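Local atomic coordinates of ethylbenzene dehydrogenase alpha-subunit (Aromatoleum aromaticum, PDB entry 2IVF), a protein that belongs to the molybdopterin oxidoreductase family and holds a molybdenum atom, two pterin guanine nucleotide groups and an iron/sulfur cluster. Residues L83-P88 with M661-S666; P669-V674 with T768-M773. All coordinates share one frame; numbering follows the deposited sequence.

Overall arrangement
The two contacts lie side by side, their centres about 10 Å apart, and follow one another along the chain: contact 1 closes before contact 2 opens. They share a small antiparallel sheet in which strand 670-676 runs between strands 659-661 and 767-769. Residues 661-666 leave strand 659-661 and, in contact 1, reach the loop 83-88 beside the iron/sulfur cluster and MGD; in contact 2, residues 669-674 pair with strand 767-769. T662 OG1 and T672 N, 2.8 Å apart in a probable hydrogen bond, tie the contacts together. Contact 2 is centred about 20 Å from the chain centre against 12 Å for contact 1, so the sheet runs outward from the cofactors.

Contact 1: residues L83-P88 with M661-S666; sequences LNICWP and MTTPCS. With MGD (2-amino-5,6-dimercapto-7-methyl-3,7,8a,9-tetrahydro-8-oxa-1,3,9,10-tetraaza-anthracen-4-one guanosine dinucleotide), chain M; SF4 (iron/sulfur cluster), chain K.
The six-membered ring of W87 carries the sulfur of C665 over one face, SG lying 3.3 Å above the ring plane and displaced toward the rim. This is a cysteine sulfur-aromatic contact, and C665 CB follows the sulfur to within 3.3 Å of W87 CZ2. The carbonyl oxygen T663 O approaches W87 CZ3 obliquely and from farther off. The indole NE1 is hydrogen-bonded to A480 O, a bond that fixes the rotation of the ring system. The rings of W481 and Y483 also meet the indole, steeply inclined to it. A broad aromatic suits this place because its wide face accepts both the polarisable sulfur and the thin CB of a cysteine.

The same SG touches P88 CB at 3.5 Å, so the sulfur meets both the indole and the proline; a cis peptide bond joins these two residues. Further along, the side chains of I85 and T663 cross at about a right angle, with I85 CD1 3.3 Å from T663 OG1. That hydroxyl also shares water 1 with L83 O, to which the water donates at 2.9 Å. L83 CD1 rests by the carbonyl M661 O and reaches the methyl of T662.

I85 is the centre of an inverse gamma turn, closed by C86 N donating to N84 O, and the turn leads straight into a cluster ligand: C86 SG binds FE4 of the iron/sulfur cluster at 2.3 Å. Further along the loop, W87 O comes within 3.1 Å of MGD C23. Mainly apolar and sulfur-aromatic contacts, with one bridging water, therefore pack 661-666 against a loop that touches both the iron/sulfur cluster and MGD, placing T663 and C665 in a second shell behind the residues that meet them.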
loop_
_atom_site.group_PDB
_atom_site.type_symbol
_atom_site.label_atom_id
_atom_site.label_comp_id
_atom_site.label_asym_id
_atom_site.label_seq_id
_atom_site.Cartn_x
_atom_site.Cartn_y
_atom_site.Cartn_z
ATOM N N LEU A 83 3.593 11.594 6.735
ATOM C CA LEU A 83 3.582 11.424 8.180
ATOM C C LEU A 83 2.648 10.300 8.614
ATOM O O LEU A 83 2.742 9.846 9.740
ATOM C CB LEU A 83 3.229 12.741 8.853
ATOM C CG LEU A 83 4.276 13.858 8.684
ATOM C CD1 LEU A 83 5.728 13.370 8.709
ATOM C CD2 LEU A 83 4.034 14.598 7.396
ATOM N N ASN A 84 1.802 9.833 7.691
ATOM C CA ASN A 84 1.015 8.613 7.862
ATOM C C ASN A 84 1.884 7.519 8.397
ATOM O O ASN A 84 3.000 7.385 8.020
ATOM C CB ASN A 84 0.209 8.192 6.598
ATOM C CG ASN A 84 1.025 8.028 5.326
ATOM O OD1 ASN A 84 0.482 8.203 4.205
ATOM N ND2 ASN A 84 2.323 7.678 5.453
ATOM N N ILE A 85 1.383 6.791 9.380
ATOM C CA ILE A 85 2.198 5.746 9.963
ATOM C C ILE A 85 2.160 4.460 9.138
ATOM O O ILE A 85 1.445 3.511 9.424
ATOM C CB ILE A 85 1.889 5.516 11.468
ATOM C CG1 ILE A 85 2.142 6.808 12.255
ATOM C CG2 ILE A 85 2.785 4.401 12.012
ATOM C CD1 ILE A 85 3.609 7.422 12.066
ATOM N N CYS A 86 2.942 4.446 8.059
ATOM C CA CYS A 86 3.486 3.195 7.595
ATOM C C CYS A 86 4.385 2.702 8.709
ATOM O O CYS A 86 4.892 3.506 9.486
ATOM C CB CYS A 86 4.241 3.393 6.279
ATOM S SG CYS A 86 5.187 4.974 6.232
ATOM N N TRP A 87 4.599 1.385 8.773
ATOM C CA TRP A 87 5.394 0.765 9.792
ATOM C C TRP A 87 6.078 -0.477 9.230
ATOM O O TRP A 87 5.445 -1.309 8.560
ATOM C CB TRP A 87 4.572 0.357 11.030
ATOM C CG TRP A 87 5.489 0.190 12.173
ATOM C CD1 TRP A 87 6.052 -0.974 12.601
ATOM C CD2 TRP A 87 6.051 1.225 12.969
ATOM N NE1 TRP A 87 6.907 -0.726 13.640
ATOM C CE2 TRP A 87 6.911 0.616 13.899
ATOM C CE3 TRP A 87 5.865 2.604 13.027
ATOM C CZ2 TRP A 87 7.605 1.338 14.884
ATOM C CZ3 TRP A 87 6.598 3.340 13.962
ATOM C CH2 TRP A 87 7.429 2.693 14.919
ATOM N N PRO A 88 7.377 -0.610 9.506
ATOM C CA PRO A 88 8.262 0.424 10.048
ATOM C C PRO A 88 8.080 1.684 9.234
ATOM O O PRO A 88 7.872 1.590 8.028
ATOM C CB PRO A 88 9.635 -0.181 9.846
ATOM C CG PRO A 88 9.430 -1.622 9.997
ATOM C CD PRO A 88 8.097 -1.891 9.319
ATOM N N MET A 661 8.608 16.231 10.656
ATOM C CA MET A 661 9.681 15.278 10.590
ATOM C C MET A 661 9.041 13.920 10.715
ATOM O O MET A 661 8.095 13.780 11.490
ATOM C CB MET A 661 10.561 15.483 11.784
ATOM C CG MET A 661 11.812 14.737 11.787
ATOM S SD MET A 661 12.834 15.476 13.098
ATOM C CE MET A 661 11.825 15.129 14.496
ATOM N N THR A 662 9.545 12.933 9.981
ATOM C CA THR A 662 9.000 11.587 10.096
ATOM C C THR A 662 9.340 10.975 11.471
ATOM O O THR A 662 10.063 11.558 12.257
ATOM C CB THR A 662 9.525 10.725 8.993
ATOM O OG1 THR A 662 10.950 10.739 9.047
ATOM C CG2 THR A 662 9.070 11.272 7.647
ATOM N N THR A 663 8.707 9.855 11.793
ATOM C CA THR A 663 8.867 9.218 13.090
ATOM C C THR A 663 9.339 7.812 12.850
ATOM O O THR A 663 8.542 6.870 12.832
ATOM C CB THR A 663 7.542 9.171 13.869
ATOM O OG1 THR A 663 6.548 8.461 13.103
ATOM C CG2 THR A 663 7.055 10.593 14.136
ATOM N N PRO A 664 10.637 7.653 12.635
ATOM C CA PRO A 664 11.176 6.326 12.285
ATOM C C PRO A 664 11.335 5.395 13.515
ATOM O O PRO A 664 11.390 5.842 14.695
ATOM C CB PRO A 664 12.563 6.676 11.744
ATOM C CG PRO A 664 12.943 7.851 12.546
ATOM C CD PRO A 664 11.707 8.647 12.714
ATOM N N CYS A 665 11.491 4.110 13.233
ATOM C CA CYS A 665 11.919 3.174 14.223
ATOM C C CYS A 665 13.189 2.506 13.686
ATOM O O CYS A 665 13.794 2.966 12.700
ATOM C CB CYS A 665 10.815 2.168 14.450
ATOM S SG CYS A 665 10.428 1.191 12.976
ATOM N N SER A 666 13.615 1.436 14.349
ATOM C CA SER A 666 14.805 0.699 13.944
ATOM C C SER A 666 14.835 0.269 12.471
ATOM O O SER A 666 15.923 0.219 11.880
ATOM C CB SER A 666 14.981 -0.536 14.847
ATOM O OG SER A 666 13.870 -1.394 14.755
HETATM P PB MGD M . -0.588 -7.361 9.054
HETATM O O1B MGD M . -0.822 -6.518 7.850
HETATM O O2B MGD M . -1.729 -7.449 10.001
HETATM O O3B MGD M . 0.681 -6.994 9.915
HETATM O O3A MGD M . 1.620 -4.772 9.095
HETATM P PA MGD M . 2.068 -6.243 9.521
HETATM O O1A MGD M . 2.727 -6.813 8.341
HETATM O O2A MGD M . 2.809 -6.198 10.768
HETATM O "O5'" MGD M . -0.208 -8.857 8.602
HETATM C "C5'" MGD M . -1.068 -9.550 7.685
HETATM C "C4'" MGD M . -0.703 -11.032 7.646
HETATM O "O4'" MGD M . -1.038 -11.647 8.881
HETATM C "C3'" MGD M . -1.706 -11.609 6.674
HETATM O "O3'" MGD M . -1.092 -11.603 5.391
HETATM C "C2'" MGD M . -1.921 -13.029 7.212
HETATM O "O2'" MGD M . -1.395 -13.989 6.277
HETATM C "C1'" MGD M . -1.136 -13.038 8.535
HETATM N N9 MGD M . -1.929 -13.750 9.564
HETATM C C8 MGD M . -3.188 -13.512 9.962
HETATM N N7 MGD M . -3.537 -14.342 10.952
HETATM C C5 MGD M . -2.449 -15.118 11.191
HETATM C C6 MGD M . -2.143 -16.172 12.040
HETATM O O6 MGD M . -2.926 -16.682 12.850
HETATM N N1 MGD M . -0.852 -16.705 11.967
HETATM C C2 MGD M . 0.144 -16.271 11.079
HETATM N N2 MGD M . 1.382 -16.874 11.073
HETATM N N3 MGD M . -0.167 -15.237 10.285
HETATM C C4 MGD M . -1.423 -14.695 10.317
HETATM C C10 MGD M . 0.940 -3.946 9.968
HETATM C C11 MGD M . 1.600 -2.588 9.949
HETATM O O11 MGD M . 1.577 -2.130 8.660
HETATM C C12 MGD M . 1.002 -1.570 10.931
HETATM S S12 MGD M . 0.364 -2.053 12.497
HETATM C C13 MGD M . 0.968 -0.242 10.588
HETATM S S13 MGD M . 0.320 0.907 11.707
HETATM C C14 MGD M . 1.459 0.213 9.256
HETATM N N15 MGD M . 0.254 0.391 8.398
HETATM C C16 MGD M . 0.319 0.229 7.000
HETATM C C17 MGD M . -0.727 0.525 6.163
HETATM O O17 MGD M . -1.823 0.940 6.609
HETATM N N18 MGD M . -0.545 0.317 4.781
HETATM C C19 MGD M . 0.621 -0.139 4.248
HETATM N N19 MGD M . 0.684 -0.306 2.912
HETATM N N20 MGD M . 1.606 -0.451 5.102
HETATM C C21 MGD M . 1.491 -0.249 6.424
HETATM N N22 MGD M . 2.538 -0.571 7.282
HETATM C C23 MGD M . 2.338 -0.921 8.658
HETATM FE FE1 SF4 K . 5.208 5.156 1.420
HETATM FE FE2 SF4 K . 7.646 5.882 2.370
HETATM FE FE3 SF4 K . 5.690 7.689 2.282
HETATM FE FE4 SF4 K . 5.556 5.621 4.081
HETATM S S1 SF4 K . 7.037 7.333 4.117
HETATM S S2 SF4 K . 3.839 6.434 2.691
HETATM S S3 SF4 K . 6.571 3.982 2.852
HETATM S S4 SF4 K . 6.670 6.680 0.458
HETATM O O HOH W 1 5.347 10.292 11.037
#

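Contact 2: residues P669-V674 with T768-M773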
loop_
_atom_site.group_PDB
_atom_site.type_symbol
_atom_site.label_atom_id
_atom_site.label_comp_id
_atom_site.label_asym_id
_atom_site.label_seq_id
_atom_site.Cartn_x
_atom_site.Cartn_y
_atom_site.Cartn_z
ATOM N N PRO A 669 16.025 3.433 9.959
ATOM C CA PRO A 669 16.427 4.211 11.134
ATOM C C PRO A 669 17.003 5.612 10.853
ATOM O O PRO A 669 18.127 5.958 11.270
ATOM C CB PRO A 669 17.447 3.304 11.792
ATOM C CG PRO A 669 18.117 2.614 10.617
ATOM C CD PRO A 669 17.105 2.498 9.522
ATOM N N PHE A 670 16.169 6.444 10.241
ATOM C CA PHE A 670 16.562 7.798 9.834
ATOM C C PHE A 670 15.349 8.667 9.898
ATOM O O PHE A 670 14.230 8.223 9.518
ATOM C CB PHE A 670 17.159 7.849 8.394
ATOM C CG PHE A 670 16.668 6.768 7.474
ATOM C CD1 PHE A 670 15.523 6.935 6.708
ATOM C CD2 PHE A 670 17.384 5.592 7.336
ATOM C CE1 PHE A 670 15.069 5.921 5.873
ATOM C CE2 PHE A 670 16.952 4.563 6.519
ATOM C CZ PHE A 670 15.800 4.736 5.745
ATOM N N PHE A 671 15.548 9.896 10.388
ATOM C CA PHE A 671 14.489 10.904 10.394
ATOM C C PHE A 671 14.549 11.689 9.114
ATOM O O PHE A 671 15.637 11.999 8.607
ATOM C CB PHE A 671 14.739 11.903 11.515
ATOM C CG PHE A 671 14.347 11.420 12.849
ATOM C CD1 PHE A 671 15.157 10.561 13.562
ATOM C CD2 PHE A 671 13.146 11.820 13.401
ATOM C CE1 PHE A 671 14.788 10.120 14.830
ATOM C CE2 PHE A 671 12.767 11.390 14.666
ATOM C CZ PHE A 671 13.602 10.538 15.372
ATOM N N THR A 672 13.392 12.083 8.621
ATOM C CA THR A 672 13.331 12.786 7.306
ATOM C C THR A 672 12.511 14.038 7.480
ATOM O O THR A 672 11.495 14.076 8.204
ATOM C CB THR A 672 12.771 11.846 6.213
ATOM O OG1 THR A 672 13.692 10.765 6.009
ATOM C CG2 THR A 672 12.534 12.549 4.871
ATOM N N PHE A 673 13.014 15.090 6.852
ATOM C CA PHE A 673 12.413 16.412 6.853
ATOM C C PHE A 673 11.271 16.548 5.857
ATOM O O PHE A 673 11.335 16.065 4.721
ATOM C CB PHE A 673 13.496 17.434 6.522
ATOM C CG PHE A 673 13.008 18.841 6.412
ATOM C CD1 PHE A 673 12.404 19.461 7.484
ATOM C CD2 PHE A 673 13.180 19.551 5.257
ATOM C CE1 PHE A 673 11.959 20.820 7.394
ATOM C CE2 PHE A 673 12.775 20.886 5.156
ATOM C CZ PHE A 673 12.163 21.519 6.232
ATOM N N VAL A 674 10.195 17.193 6.303
ATOM C CA VAL A 674 9.093 17.459 5.441
ATOM C C VAL A 674 8.927 18.965 5.424
ATOM O O VAL A 674 8.588 19.582 6.425
ATOM C CB VAL A 674 7.791 16.766 5.879
ATOM C CG1 VAL A 674 6.656 17.112 4.884
ATOM C CG2 VAL A 674 7.938 15.236 6.029
ATOM N N THR A 768 18.555 12.282 8.138
ATOM C CA THR A 768 19.702 11.833 8.901
ATOM C C THR A 768 19.390 10.572 9.686
ATOM O O THR A 768 18.316 10.455 10.272
ATOM C CB THR A 768 20.250 12.930 9.885
ATOM O OG1 THR A 768 21.586 12.569 10.202
ATOM C CG2 THR A 768 19.453 13.086 11.209
ATOM N N ARG A 769 20.336 9.634 9.676
ATOM C CA ARG A 769 20.293 8.474 10.580
ATOM C C ARG A 769 20.254 8.906 12.026
ATOM O O ARG A 769 20.970 9.798 12.444
ATOM C CB ARG A 769 21.515 7.572 10.347
ATOM C CG ARG A 769 21.298 6.586 9.243
ATOM C CD ARG A 769 22.568 6.058 8.824
ATOM N NE ARG A 769 22.475 4.733 8.247
ATOM C CZ ARG A 769 22.419 4.442 6.950
ATOM N NH1 ARG A 769 22.253 5.382 6.053
ATOM N NH2 ARG A 769 22.473 3.171 6.585
ATOM N N PHE A 770 19.419 8.270 12.814
ATOM C CA PHE A 770 19.438 8.558 14.232
ATOM C C PHE A 770 20.605 7.886 14.923
ATOM O O PHE A 770 21.115 6.830 14.473
ATOM C CB PHE A 770 18.083 8.292 14.890
ATOM C CG PHE A 770 17.554 6.876 14.807
ATOM C CD1 PHE A 770 18.078 5.855 15.621
ATOM C CD2 PHE A 770 16.390 6.621 14.102
ATOM C CE1 PHE A 770 17.496 4.561 15.609
ATOM C CE2 PHE A 770 15.806 5.365 14.121
ATOM C CZ PHE A 770 16.350 4.342 14.876
ATOM N N LEU A 771 21.091 8.515 15.965
ATOM C CA LEU A 771 22.310 8.046 16.597
ATOM C C LEU A 771 22.062 7.319 17.923
ATOM O O LEU A 771 22.988 6.827 18.567
ATOM C CB LEU A 771 23.248 9.213 16.822
ATOM C CG LEU A 771 23.622 9.976 15.548
ATOM C CD1 LEU A 771 24.530 11.117 15.924
ATOM C CD2 LEU A 771 24.313 9.016 14.572
ATOM N N SER A 772 20.822 7.288 18.338
ATOM C CA SER A 772 20.456 6.577 19.566
ATOM C C SER A 772 18.942 6.436 19.639
ATOM O O SER A 772 18.224 7.022 18.826
ATOM C CB SER A 772 20.945 7.312 20.802
ATOM O OG SER A 772 20.065 8.324 21.158
ATOM N N MET A 773 18.479 5.641 20.611
ATOM C CA MET A 773 17.074 5.445 20.845
ATOM C C MET A 773 16.493 6.498 21.812
ATOM O O MET A 773 15.346 6.348 22.264
ATOM C CB MET A 773 16.830 4.024 21.435
ATOM C CG MET A 773 17.114 2.840 20.523
ATOM S SD MET A 773 16.192 2.890 19.028
ATOM C CE MET A 773 17.072 1.655 18.081
HETATM O O HOH W 2 20.247 5.014 12.542
#
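F770 packs against P669 and F671, and its side chain can be followed outward. CB lies in the plane of the F671 ring, at its edge, 3.8 Å from CE1; the two side chains cross at about a right angle. A chi1 of 60° sets CG between the backbone N and the carbonyl carbon, close to P669 O. CD2 meets P669 O at 3.4 Å, the oxygen sitting over the ring face near the rim. Next, CE2 comes within 3.3 Å of P669 CA, and CZ at the tip touches P669 CB at 3.4 Å. A flat aromatic and a rigid proline suit each other here, since both offer apolar surface without mobile chains.

P669 O does more than cover the ring. It accepts a hydrogen bond from F770 N at 3.1 Å and another, at 2.6 Å, from water 2, which also donates to F770 O. R769 CA adds a CA-H...O contact to the same oxygen.

Farther into the strands, F671 N donates to T768 O at 2.8 Å and T768 N returns a bond to F671 O at 3.0 Å, making F671 and T768 a hydrogen-bonded pair. F670 and R769 form the neighbouring non-hydrogen-bonded pair, with R769 CG near the edge of the F670 ring; the arginine NH2 bonds to P113 O, while bound MES and glycerol take NH1 and NE. F671, whose CB lies on the same sheet face as that of T768, has its ring edge-to-face with F753 and touching M661. Together these bonds make a short antiparallel pairing of a central strand with an edge strand in a three-stranded sheet, finished by a proline-phenylalanine contact where the strands give way to loop.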